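Local coordinates for putative oxidoreductase (Salmonella enterica subsp. enterica serovar Typhimurium, PDB 3NX4), which binds NADP and probably catalyses the NADPH-dependent reduction of acryloyl-CoA, as a member of the medium-chain dehydrogenase/reductase superfamily, at residues M1-I5 with S16-E22; S23-A27 with N93-G97; G28-V34 with A99-V104. All blocks are in the same frame, centred on the assembly; numbering follows the deposited sequence.

Contact 1: residues M1-I5 with S16-E22; sequences MQALI and SVQHLEE
Met1, modelled as selenomethionine, is tied to Leu20 by a reciprocal pair of backbone hydrogen bonds, with Met1 N 3.0 Å from Leu20 O and Leu20 N 2.8 Å from Met1 O. Its side chain then runs along the end of segment 16-22. CB stands 3.9 Å from Leu20 O, and CG, set between the backbone N and the carbonyl carbon (chi1 55°), moves in to 3.1 Å from that same Leu20 O. CG also meets the leucine branch point, 4.1 Å from Leu20 CG. A bend at chi3 (-62°) follows, and SE comes to rest 3.8 Å from Glu22 CA.

Past this first pair, strands 2-8 and 13-19 form an antiparallel beta hairpin at the N-terminus. Ala3 and Gln18, like Ile5 and Ser16, are hydrogen-bonded pairs, while Gln2 with His19 and Leu4 with Val17 are non-hydrogen-bonded ones.

On the face carrying Ala3 and Ile5, Ala3 CB touches the CD2 methyl of Leu20 at 3.7 Å. Ile5 crosses Gln18 at about a right angle, its CB and CG2 against the amide NE2. NE2 donates to Ser16 OG, which lies in the amide plane, and weakly to Glu7 OE2. On the opposite face, with Leu4, Val17 and His19, the extended Gln2 chain slants over Val17, bringing OE1 to 3.1 Å from Val17 CG1, and Gln2 CG sits over one face of the His19 ring. Outside the hairpin, Gln2 and Leu4 bond through their backbones to Glu100 and Leu98, and Ile60 packs on Ala3 and Ile5.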
HETATM    1  N   MSE A   1     -23.791 -13.143  37.551  1.00 60.52           N
HETATM    2  CA  MSE A   1     -23.443 -13.411  36.152  1.00 65.27           C
HETATM    3  C   MSE A   1     -22.183 -14.270  36.003  1.00 66.95           C
HETATM    4  O   MSE A   1     -21.345 -14.327  36.901  1.00 74.79           O
HETATM    5  CB  MSE A   1     -23.279 -12.103  35.370  1.00 67.39           C
HETATM    6  CG  MSE A   1     -22.278 -11.128  35.983  1.00 75.21           C
HETATM    7 SE   MSE A   1     -21.726  -9.693  34.771  0.75 67.23          SE
HETATM    8  CE  MSE A   1     -20.885 -10.771  33.370  1.00 47.24           C
ATOM      9  N   GLN A   2     -22.110 -15.032  34.914  1.00 54.18           N
ATOM     10  CA  GLN A   2     -20.913 -15.780  34.558  1.00 57.28           C
ATOM     11  C   GLN A   2     -20.004 -15.175  33.587  1.00 59.60           C
ATOM     12  O   GLN A   2     -20.554 -14.742  32.581  1.00 54.58           O
ATOM     13  CB  GLN A   2     -21.397 -17.133  34.035  1.00 65.28           C
ATOM     14  CG  GLN A   2     -20.391 -18.255  34.179  1.00 88.90           C
ATOM     15  CD  GLN A   2     -20.868 -19.558  33.551  1.00101.58           C
ATOM     16  OE1 GLN A   2     -20.261 -20.611  33.742  1.00104.09           O
ATOM     17  NE2 GLN A   2     -21.956 -19.487  32.790  1.00106.56           N
ATOM     18  N   ALA A   3     -18.692 -15.153  33.749  1.00 49.98           N
ATOM     19  CA  ALA A   3     -17.808 -14.651  32.719  1.00 57.00           C
ATOM     20  C   ALA A   3     -16.469 -15.378  32.685  1.00 59.56           C
ATOM     21  O   ALA A   3     -16.024 -15.914  33.690  1.00 57.08           O
ATOM     22  CB  ALA A   3     -17.585 -13.175  32.915  1.00 55.03           C
ATOM     23  N   LEU A   4     -15.815 -15.373  31.530  1.00 54.70           N
ATOM     24  CA  LEU A   4     -14.491 -15.950  31.425  1.00 47.12           C
ATOM     25  C   LEU A   4     -13.532 -14.885  31.918  1.00 53.22           C
ATOM     26  O   LEU A   4     -13.546 -13.764  31.435  1.00 56.38           O
ATOM     27  CB  LEU A   4     -14.176 -16.352  29.987  1.00 47.54           C
ATOM     28  CG  LEU A   4     -12.721 -16.580  29.584  1.00 49.66           C
ATOM     29  CD1 LEU A   4     -12.019 -17.523  30.516  1.00 53.28           C
ATOM     30  CD2 LEU A   4     -12.626 -17.077  28.158  1.00 44.47           C
ATOM     31  N   ILE A   5     -12.700 -15.239  32.882  1.00 52.97           N
ATOM     32  CA  ILE A   5     -11.803 -14.283  33.503  1.00 55.58           C
ATOM     33  C   ILE A   5     -10.340 -14.607  33.317  1.00 59.95           C
ATOM     34  O   ILE A   5      -9.933 -15.740  33.481  1.00 56.61           O
ATOM     35  CB  ILE A   5     -12.071 -14.180  35.010  1.00 61.80           C
ATOM     36  CG1 ILE A   5     -13.457 -13.594  35.259  1.00 65.92           C
ATOM     37  CG2 ILE A   5     -11.008 -13.341  35.672  1.00 58.88           C
ATOM     38  CD1 ILE A   5     -13.535 -12.117  35.050  1.00 62.76           C
ATOM     39  N   SER A  16     -10.235 -18.838  33.506  1.00 59.34           N
ATOM     40  CA  SER A  16     -11.250 -19.680  34.102  1.00 62.66           C
ATOM     41  C   SER A  16     -12.595 -19.012  34.050  1.00 55.31           C
ATOM     42  O   SER A  16     -12.682 -17.803  34.110  1.00 58.00           O
ATOM     43  CB  SER A  16     -10.908 -19.912  35.567  1.00 68.87           C
ATOM     44  OG  SER A  16     -10.972 -18.688  36.266  1.00 72.88           O
ATOM     45  N   VAL A  17     -13.654 -19.795  33.966  1.00 50.19           N
ATOM     46  CA  VAL A  17     -14.977 -19.222  34.012  1.00 53.32           C
ATOM     47  C   VAL A  17     -15.323 -18.998  35.479  1.00 59.58           C
ATOM     48  O   VAL A  17     -15.128 -19.872  36.319  1.00 62.60           O
ATOM     49  CB  VAL A  17     -16.016 -20.102  33.339  1.00 57.21           C
ATOM     50  CG1 VAL A  17     -17.387 -19.518  33.516  1.00 56.44           C
ATOM     51  CG2 VAL A  17     -15.693 -20.259  31.870  1.00 55.77           C
ATOM     52  N   GLN A  18     -15.825 -17.810  35.775  1.00 59.90           N
ATOM     53  CA  GLN A  18     -16.153 -17.415  37.132  1.00 62.84           C
ATOM     54  C   GLN A  18     -17.499 -16.736  37.205  1.00 68.35           C
ATOM     55  O   GLN A  18     -18.066 -16.327  36.200  1.00 69.28           O
ATOM     56  CB  GLN A  18     -15.097 -16.470  37.692  1.00 67.23           C
ATOM     57  CG  GLN A  18     -13.735 -17.081  37.892  1.00 71.94           C
ATOM     58  CD  GLN A  18     -12.787 -16.139  38.586  1.00 81.64           C
ATOM     59  OE1 GLN A  18     -13.209 -15.261  39.330  1.00 86.68           O
ATOM     60  NE2 GLN A  18     -11.498 -16.321  38.359  1.00 82.31           N
ATOM     61  N   HIS A  19     -18.007 -16.637  38.420  1.00 75.72           N
ATOM     62  CA  HIS A  19     -19.239 -15.934  38.686  1.00 82.48           C
ATOM     63  C   HIS A  19     -18.856 -14.620  39.330  1.00 76.94           C
ATOM     64  O   HIS A  19     -17.934 -14.560  40.134  1.00 75.95           O
ATOM     65  CB  HIS A  19     -20.140 -16.734  39.612  1.00 98.02           C
ATOM     66  CG  HIS A  19     -20.961 -17.756  38.902  1.00112.64           C
ATOM     67  ND1 HIS A  19     -22.309 -17.594  38.671  1.00119.36           N
ATOM     68  CD2 HIS A  19     -20.622 -18.943  38.351  1.00118.47           C
ATOM     69  CE1 HIS A  19     -22.768 -18.646  38.017  1.00122.75           C
ATOM     70  NE2 HIS A  19     -21.763 -19.476  37.809  1.00122.57           N
ATOM     71  N   LEU A  20     -19.533 -13.557  38.929  1.00 75.55           N
ATOM     72  CA  LEU A  20     -19.260 -12.243  39.471  1.00 78.62           C
ATOM     73  C   LEU A  20     -20.521 -11.422  39.497  1.00 81.00           C
ATOM     74  O   LEU A  20     -21.518 -11.786  38.882  1.00 78.68           O
ATOM     75  CB  LEU A  20     -18.163 -11.525  38.690  1.00 74.64           C
ATOM     76  CG  LEU A  20     -18.385 -11.293  37.206  1.00 71.31           C
ATOM     77  CD1 LEU A  20     -17.393 -10.283  36.701  1.00 72.15           C
ATOM     78  CD2 LEU A  20     -18.239 -12.598  36.478  1.00 72.52           C
ATOM     79  N   GLU A  21     -20.493 -10.338  40.256  1.00 81.58           N
ATOM     80  CA  GLU A  21     -21.624  -9.433  40.303  1.00 82.04           C
ATOM     81  C   GLU A  21     -21.578  -8.458  39.138  1.00 68.67           C
ATOM     82  O   GLU A  21     -20.526  -7.965  38.765  1.00 65.04           O
ATOM     83  CB  GLU A  21     -21.694  -8.691  41.633  1.00 96.36           C
ATOM     84  CG  GLU A  21     -22.348  -9.494  42.736  1.00108.72           C
ATOM     85  CD  GLU A  21     -23.797  -9.825  42.448  1.00117.66           C
ATOM     86  OE1 GLU A  21     -24.259  -9.596  41.310  1.00119.18           O
ATOM     87  OE2 GLU A  21     -24.479 -10.322  43.365  1.00122.80           O
ATOM     88  N   GLU A  22     -22.749  -8.151  38.614  1.00 56.40           N
ATOM     89  CA  GLU A  22     -22.895  -7.284  37.465  1.00 60.15           C
ATOM     90  C   GLU A  22     -22.301  -5.924  37.773  1.00 64.86           C
ATOM     91  O   GLU A  22     -21.779  -5.250  36.896  1.00 62.54           O
ATOM     92  CB  GLU A  22     -24.373  -7.156  37.109  1.00 68.80           C
ATOM     93  CG  GLU A  22     -24.653  -6.331  35.889  1.00 70.14           C
ATOM     94  CD  GLU A  22     -26.089  -6.419  35.452  1.00 71.35           C
ATOM     95  OE1 GLU A  22     -26.769  -7.383  35.836  1.00 75.39           O
ATOM     96  OE2 GLU A  22     -26.539  -5.528  34.719  1.00 71.82           O
TER

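Contact 2: residues S23-A27 with N93-G97; sequences SQLPA and NHWGG
In the loops that lead into strands 30-39 and 101-104 of the GroES-like part of the protein, which in this superfamily carries the catalytic site, Pro26 packs against two consecutive rings, those of His94 and Trp95. No hydrogen bond crosses between the two segments, and the contact is one of van der Waals packing. The pyrrolidine presents its CG over one face of the imidazole, with Pro26 CG 3.3 Å from His94 NE2, and Pro26 CB follows at 3.6 Å from His94 CE1. His94 swings its ring to the proline by setting CG opposite its own backbone N (chi1 -173°). The ring's rotation is fixed from outside the segments: NE2 bonds to the carbonyl of Arg103, and Trp108 meets the imidazole edge-to-face.

The next ring carbon of the proline, CD, turns to the tryptophan and lies 3.6 Å from Trp95 CB. Both loops are irregular here except for the short 3-10 segment at Ser23 and Gln24, which ends beside the indole. Gln24 O stands 3.4 Å from Trp95 CZ3, approaching obliquely, with Gln24 CB at the same ring atom. Leu25 points its CB away from segment 93-97, yet CD2 reaches back to the indole edge, in the ring plane and 3.9 Å from Trp95 CE3.

At the far side of the indole, NE1 is bonded to Pro58 O, which together with packing on Met59 and Ile60 anchors the ring in the neighbouring loop. The Gln24 amide looks elsewhere, its OE1 accepting from the backbone N of Glu21.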
ATOM      1  N   SER A  23     -22.405  -5.518  39.031  1.00 64.58           N
ATOM      2  CA  SER A  23     -21.915  -4.214  39.479  1.00 63.20           C
ATOM      3  C   SER A  23     -20.393  -4.081  39.364  1.00 62.50           C
ATOM      4  O   SER A  23     -19.846  -3.003  39.577  1.00 69.64           O
ATOM      5  CB  SER A  23     -22.365  -3.934  40.918  1.00 62.36           C
ATOM      6  OG  SER A  23     -21.916  -4.951  41.797  1.00 67.96           O
ATOM      7  N   GLN A  24     -19.720  -5.178  39.030  1.00 63.28           N
ATOM      8  CA  GLN A  24     -18.268  -5.170  38.848  1.00 65.23           C
ATOM      9  C   GLN A  24     -17.865  -4.748  37.434  1.00 64.30           C
ATOM     10  O   GLN A  24     -16.698  -4.439  37.177  1.00 62.68           O
ATOM     11  CB  GLN A  24     -17.680  -6.550  39.139  1.00 64.75           C
ATOM     12  CG  GLN A  24     -17.924  -7.069  40.538  1.00 66.30           C
ATOM     13  CD  GLN A  24     -17.258  -8.413  40.760  1.00 73.42           C
ATOM     14  OE1 GLN A  24     -17.912  -9.396  41.105  1.00 76.05           O
ATOM     15  NE2 GLN A  24     -15.946  -8.464  40.553  1.00 71.60           N
ATOM     16  N   LEU A  25     -18.825  -4.753  36.516  1.00 58.28           N
ATOM     17  CA  LEU A  25     -18.555  -4.363  35.137  1.00 53.61           C
ATOM     18  C   LEU A  25     -18.082  -2.914  35.067  1.00 59.06           C
ATOM     19  O   LEU A  25     -18.453  -2.099  35.914  1.00 59.33           O
ATOM     20  CB  LEU A  25     -19.814  -4.514  34.288  1.00 53.17           C
ATOM     21  CG  LEU A  25     -20.410  -5.899  34.065  1.00 55.54           C
ATOM     22  CD1 LEU A  25     -21.694  -5.765  33.264  1.00 55.10           C
ATOM     23  CD2 LEU A  25     -19.415  -6.795  33.352  1.00 52.89           C
ATOM     24  N   PRO A  26     -17.273  -2.584  34.046  1.00 49.98           N
ATOM     25  CA  PRO A  26     -16.812  -1.200  33.888  1.00 49.65           C
ATOM     26  C   PRO A  26     -17.995  -0.259  33.717  1.00 58.15           C
ATOM     27  O   PRO A  26     -19.117  -0.713  33.492  1.00 58.79           O
ATOM     28  CB  PRO A  26     -16.001  -1.250  32.586  1.00 50.01           C
ATOM     29  CG  PRO A  26     -16.528  -2.452  31.851  1.00 47.43           C
ATOM     30  CD  PRO A  26     -16.817  -3.443  32.937  1.00 45.26           C
ATOM     31  N   ALA A  27     -17.753   1.041  33.823  1.00 62.27           N
ATOM     32  CA  ALA A  27     -18.826   2.007  33.638  1.00 63.27           C
ATOM     33  C   ALA A  27     -19.110   2.191  32.154  1.00 57.29           C
ATOM     34  O   ALA A  27     -18.205   2.108  31.326  1.00 59.61           O
ATOM     35  CB  ALA A  27     -18.469   3.339  34.288  1.00 63.78           C
ATOM     36  N   ASN A  93      -8.720  -3.578  26.398  1.00 54.01           N
ATOM     37  CA  ASN A  93      -8.583  -2.617  27.481  1.00 58.47           C
ATOM     38  C   ASN A  93      -9.910  -2.383  28.195  1.00 59.30           C
ATOM     39  O   ASN A  93      -9.985  -1.621  29.149  1.00 60.87           O
ATOM     40  CB  ASN A  93      -7.975  -1.297  27.002  1.00 65.81           C
ATOM     41  CG  ASN A  93      -8.720  -0.701  25.831  1.00 74.89           C
ATOM     42  OD1 ASN A  93      -9.946  -0.667  25.811  1.00 79.43           O
ATOM     43  ND2 ASN A  93      -7.976  -0.217  24.849  1.00 81.39           N
ATOM     44  N   HIS A  94     -10.961  -3.029  27.711  1.00 52.47           N
ATOM     45  CA  HIS A  94     -12.281  -2.899  28.305  1.00 52.63           C
ATOM     46  C   HIS A  94     -12.925  -4.274  28.450  1.00 51.03           C
ATOM     47  O   HIS A  94     -12.921  -5.051  27.504  1.00 51.47           O
ATOM     48  CB  HIS A  94     -13.140  -1.994  27.425  1.00 47.76           C
ATOM     49  CG  HIS A  94     -14.469  -1.644  28.015  1.00 52.00           C
ATOM     50  ND1 HIS A  94     -14.687  -0.481  28.717  1.00 56.29           N
ATOM     51  CD2 HIS A  94     -15.653  -2.297  27.990  1.00 56.75           C
ATOM     52  CE1 HIS A  94     -15.948  -0.434  29.106  1.00 56.98           C
ATOM     53  NE2 HIS A  94     -16.555  -1.523  28.678  1.00 62.54           N
ATOM     54  N   TRP A  95     -13.492  -4.574  29.613  1.00 46.71           N
ATOM     55  CA  TRP A  95     -14.144  -5.867  29.802  1.00 43.90           C
ATOM     56  C   TRP A  95     -15.074  -6.181  28.638  1.00 39.53           C
ATOM     57  O   TRP A  95     -15.892  -5.348  28.238  1.00 43.15           O
ATOM     58  CB  TRP A  95     -14.892  -5.917  31.133  1.00 44.41           C
ATOM     59  CG  TRP A  95     -13.984  -6.158  32.305  1.00 51.86           C
ATOM     60  CD1 TRP A  95     -12.622  -6.044  32.328  1.00 50.69           C
ATOM     61  CD2 TRP A  95     -14.374  -6.574  33.619  1.00 54.12           C
ATOM     62  NE1 TRP A  95     -12.143  -6.356  33.579  1.00 54.30           N
ATOM     63  CE2 TRP A  95     -13.198  -6.686  34.388  1.00 56.62           C
ATOM     64  CE3 TRP A  95     -15.603  -6.858  34.221  1.00 53.78           C
ATOM     65  CZ2 TRP A  95     -13.217  -7.071  35.726  1.00 60.19           C
ATOM     66  CZ3 TRP A  95     -15.618  -7.240  35.547  1.00 58.12           C
ATOM     67  CH2 TRP A  95     -14.434  -7.346  36.285  1.00 57.68           C
ATOM     68  N   GLY A  96     -14.947  -7.392  28.106  1.00 40.29           N
ATOM     69  CA  GLY A  96     -15.517  -7.716  26.816  1.00 41.32           C
ATOM     70  C   GLY A  96     -16.636  -8.735  26.742  1.00 39.74           C
ATOM     71  O   GLY A  96     -17.438  -8.892  27.665  1.00 39.89           O
ATOM     72  N   GLY A  97     -16.666  -9.445  25.618  1.00 37.97           N
ATOM     73  CA  GLY A  97     -17.854 -10.159  25.198  1.00 36.72           C
ATOM     74  C   GLY A  97     -17.996 -11.579  25.686  1.00 35.74           C
ATOM     75  O   GLY A  97     -19.069 -12.175  25.550  1.00 36.10           O
TER

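Contact 3: residues G28-V34 with A99-V104; sequences GDVTVDV and AERARV
Val34 closes tightly on the turn before strand 101-104: its CB lies 3.2 Å from Ala99 O, and its backbone N bonds to Glu100 O at 2.9 Å. That donor stands above the carbonyl plane, 44° out of it and off the lone pairs. One branch of the valine, CG2, reaches across to the buried methyl of Ala102, with Val34 CG2 4.1 Å from Ala102 CB. In the middle of the contact the bonding is straighter, Val32 N to Ala102 O measuring 2.8 Å with 176° at the hydrogen. Val30, Val32, Ala102 and Val104 share this buried face, which Phe65 of strand 64-72 and Val83 and Leu85 of strand 82-86 help to cover.

The two strands are antiparallel neighbours in the sheet of the GroES-like domain, and strand 30-39 also bonds through Thr31 and Asp33 to strand 64-72. Where the pairing starts, two residues, Asp29 and Val30, stand across from the single Val104, a classic beta bulge.

The opposite face is more open and polar. Asp33 and Arg101 run alongside each other from the same face, but their planes are 52° apart and OD1 sits well out of the guanidinium plane. The result is a long salt bridge, Asp33 OD1 to Arg101 NE 3.6 Å, in which only the charges attract; the carboxylate oxygen is closer to Arg101 CD, at 3.1 Å. Glu22 offers this arginine a second, weak ion pair. Arg103 runs alongside Thr31, and Arg103 CD rests 3.4 Å from Gly28 O. At the Val34 end of the pairing, a water donates to both Val34 O, at 2.6 Å, and Glu100 O.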
ATOM      1  N   GLY A  28     -20.375   2.434  31.826  1.00 54.94           N
ATOM      2  CA  GLY A  28     -20.774   2.676  30.453  1.00 51.69           C
ATOM      3  C   GLY A  28     -22.265   2.921  30.330  1.00 50.41           C
ATOM      4  O   GLY A  28     -23.047   2.520  31.191  1.00 54.34           O
ATOM      5  N   ASP A  29     -22.662   3.569  29.242  1.00 44.56           N
ATOM      6  CA  ASP A  29     -24.052   3.964  29.059  1.00 41.71           C
ATOM      7  C   ASP A  29     -24.998   2.828  28.706  1.00 41.66           C
ATOM      8  O   ASP A  29     -26.190   2.912  28.979  1.00 42.21           O
ATOM      9  CB  ASP A  29     -24.156   5.050  27.993  1.00 46.52           C
ATOM     10  CG  ASP A  29     -23.529   6.348  28.435  1.00 55.75           C
ATOM     11  OD1 ASP A  29     -23.483   6.602  29.662  1.00 56.21           O
ATOM     12  OD2 ASP A  29     -23.086   7.115  27.556  1.00 55.34           O
ATOM     13  N   VAL A  30     -24.480   1.771  28.083  1.00 38.73           N
ATOM     14  CA  VAL A  30     -25.356   0.717  27.596  1.00 35.81           C
ATOM     15  C   VAL A  30     -24.996  -0.633  28.190  1.00 43.50           C
ATOM     16  O   VAL A  30     -23.856  -1.082  28.071  1.00 35.78           O
ATOM     17  CB  VAL A  30     -25.333   0.625  26.056  1.00 37.05           C
ATOM     18  CG1 VAL A  30     -26.466  -0.248  25.581  1.00 37.45           C
ATOM     19  CG2 VAL A  30     -25.437   2.025  25.449  1.00 35.41           C
ATOM     20  N   THR A  31     -25.979  -1.259  28.838  1.00 37.85           N
ATOM     21  CA  THR A  31     -25.822  -2.598  29.391  1.00 36.76           C
ATOM     22  C   THR A  31     -26.465  -3.632  28.485  1.00 39.58           C
ATOM     23  O   THR A  31     -27.647  -3.536  28.148  1.00 42.86           O
ATOM     24  CB  THR A  31     -26.448  -2.710  30.789  1.00 43.07           C
ATOM     25  OG1 THR A  31     -25.721  -1.875  31.693  1.00 46.32           O
ATOM     26  CG2 THR A  31     -26.398  -4.153  31.275  1.00 44.73           C
ATOM     27  N   VAL A  32     -25.676  -4.625  28.095  1.00 36.79           N
ATOM     28  CA  VAL A  32     -26.124  -5.624  27.140  1.00 35.65           C
ATOM     29  C   VAL A  32     -26.121  -7.010  27.757  1.00 40.74           C
ATOM     30  O   VAL A  32     -25.144  -7.416  28.387  1.00 42.43           O
ATOM     31  CB  VAL A  32     -25.212  -5.628  25.896  1.00 36.47           C
ATOM     32  CG1 VAL A  32     -25.689  -6.645  24.887  1.00 34.95           C
ATOM     33  CG2 VAL A  32     -25.154  -4.220  25.280  1.00 37.77           C
ATOM     34  N   ASP A  33     -27.228  -7.725  27.590  1.00 41.04           N
ATOM     35  CA  ASP A  33     -27.282  -9.134  27.942  1.00 44.03           C
ATOM     36  C   ASP A  33     -26.785  -9.908  26.731  1.00 42.34           C
ATOM     37  O   ASP A  33     -27.448  -9.939  25.695  1.00 38.92           O
ATOM     38  CB  ASP A  33     -28.709  -9.543  28.301  1.00 44.06           C
ATOM     39  CG  ASP A  33     -29.233  -8.812  29.527  1.00 54.27           C
ATOM     40  OD1 ASP A  33     -28.411  -8.319  30.332  1.00 52.75           O
ATOM     41  OD2 ASP A  33     -30.468  -8.739  29.687  1.00 56.05           O
ATOM     42  N   VAL A  34     -25.606 -10.506  26.871  1.00 40.79           N
ATOM     43  CA  VAL A  34     -24.910 -11.149  25.761  1.00 42.24           C
ATOM     44  C   VAL A  34     -25.464 -12.531  25.470  1.00 46.27           C
ATOM     45  O   VAL A  34     -25.647 -13.340  26.380  1.00 42.49           O
ATOM     46  CB  VAL A  34     -23.402 -11.253  26.049  1.00 41.06           C
ATOM     47  CG1 VAL A  34     -22.693 -12.030  24.944  1.00 33.56           C
ATOM     48  CG2 VAL A  34     -22.800  -9.843  26.211  1.00 41.06           C
ATOM     49  N   ALA A  99     -18.779 -13.097  28.262  1.00 45.31           N
ATOM     50  CA  ALA A  99     -19.461 -12.995  29.547  1.00 46.40           C
ATOM     51  C   ALA A  99     -20.960 -12.866  29.313  1.00 45.50           C
ATOM     52  O   ALA A  99     -21.406 -12.582  28.198  1.00 43.30           O
ATOM     53  CB  ALA A  99     -18.944 -11.801  30.332  1.00 47.67           C
ATOM     54  N   GLU A 100     -21.740 -13.053  30.370  1.00 42.36           N
ATOM     55  CA  GLU A 100     -23.188 -13.004  30.237  1.00 43.00           C
ATOM     56  C   GLU A 100     -23.716 -11.589  30.062  1.00 38.72           C
ATOM     57  O   GLU A 100     -24.792 -11.396  29.505  1.00 44.87           O
ATOM     58  CB  GLU A 100     -23.863 -13.707  31.417  1.00 49.68           C
ATOM     59  CG  GLU A 100     -23.624 -15.212  31.403  1.00 51.72           C
ATOM     60  CD  GLU A 100     -24.397 -15.938  32.486  1.00 64.95           C
ATOM     61  OE1 GLU A 100     -24.730 -15.296  33.503  1.00 62.63           O
ATOM     62  OE2 GLU A 100     -24.674 -17.145  32.315  1.00 72.52           O
ATOM     63  N   ARG A 101     -22.945 -10.609  30.522  1.00 38.53           N
ATOM     64  CA  ARG A 101     -23.320  -9.199  30.382  1.00 38.92           C
ATOM     65  C   ARG A 101     -22.110  -8.357  30.026  1.00 41.52           C
ATOM     66  O   ARG A 101     -20.984  -8.684  30.398  1.00 39.16           O
ATOM     67  CB  ARG A 101     -23.914  -8.655  31.689  1.00 43.57           C
ATOM     68  CG  ARG A 101     -24.784  -9.633  32.444  1.00 61.39           C
ATOM     69  CD  ARG A 101     -26.249  -9.305  32.287  1.00 69.49           C
ATOM     70  NE  ARG A 101     -27.073 -10.069  33.219  1.00 70.47           N
ATOM     71  CZ  ARG A 101     -27.734 -11.180  32.904  1.00 79.46           C
ATOM     72  NH1 ARG A 101     -27.673 -11.669  31.670  1.00 75.09           N
ATOM     73  NH2 ARG A 101     -28.461 -11.800  33.826  1.00 85.43           N
ATOM     74  N   ALA A 102     -22.353  -7.251  29.328  1.00 41.85           N
ATOM     75  CA  ALA A 102     -21.300  -6.297  29.004  1.00 40.51           C
ATOM     76  C   ALA A 102     -21.859  -4.900  29.189  1.00 39.27           C
ATOM     77  O   ALA A 102     -23.067  -4.688  29.059  1.00 44.08           O
ATOM     78  CB  ALA A 102     -20.798  -6.490  27.563  1.00 40.03           C
ATOM     79  N   ARG A 103     -20.985  -3.958  29.520  1.00 40.72           N
ATOM     80  CA  ARG A 103     -21.384  -2.559  29.641  1.00 39.66           C
ATOM     81  C   ARG A 103     -20.400  -1.704  28.863  1.00 45.10           C
ATOM     82  O   ARG A 103     -19.195  -1.763  29.108  1.00 50.37           O
ATOM     83  CB  ARG A 103     -21.434  -2.126  31.107  1.00 43.56           C
ATOM     84  CG  ARG A 103     -22.108  -0.771  31.303  1.00 47.72           C
ATOM     85  CD  ARG A 103     -22.133  -0.346  32.788  1.00 48.75           C
ATOM     86  NE  ARG A 103     -22.661  -1.404  33.630  1.00 58.70           N
ATOM     87  CZ  ARG A 103     -22.507  -1.457  34.950  1.00 66.45           C
ATOM     88  NH1 ARG A 103     -21.832  -0.504  35.577  1.00 69.22           N
ATOM     89  NH2 ARG A 103     -23.021  -2.467  35.638  1.00 57.58           N
ATOM     90  N   VAL A 104     -20.916  -0.918  27.921  1.00 40.13           N
ATOM     91  CA  VAL A 104     -20.077  -0.236  26.945  1.00 35.28           C
ATOM     92  C   VAL A 104     -20.642   1.115  26.546  1.00 39.82           C
ATOM     93  O   VAL A 104     -21.769   1.464  26.898  1.00 41.19           O
ATOM     94  CB  VAL A 104     -19.933  -1.067  25.644  1.00 44.77           C
ATOM     95  CG1 VAL A 104     -19.252  -2.398  25.926  1.00 43.18           C
ATOM     96  CG2 VAL A 104     -21.298  -1.282  24.991  1.00 36.77           C
TER
HETATM   97  O   HOH W   1     -26.889 -13.462  28.671  1.00 50.63           O

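How the contacts relate
All three contacts lie on the same side of the chain's centre and away from the NADP-binding residues. Contact 1 closes before the others open, and its hairpin runs on through 23-27 into strand 30-39. Contacts 2 and 3 interleave along the chain, 23-27 and 28-34 being followed by 93-97 and 99-104, so the loop contact and the strand pairing are built from the same two regions of chain. Their centres are about 8 Å apart, while contact 1 lies about 11 Å from contact 2 and 13 Å from contact 3. Leu20 CD1 packs on Trp95 CZ3 at 3.7 Å, and Ala3 meets Ala99, so the N-terminal hairpin is joined to the GroES-like sheet through both neighbouring contacts.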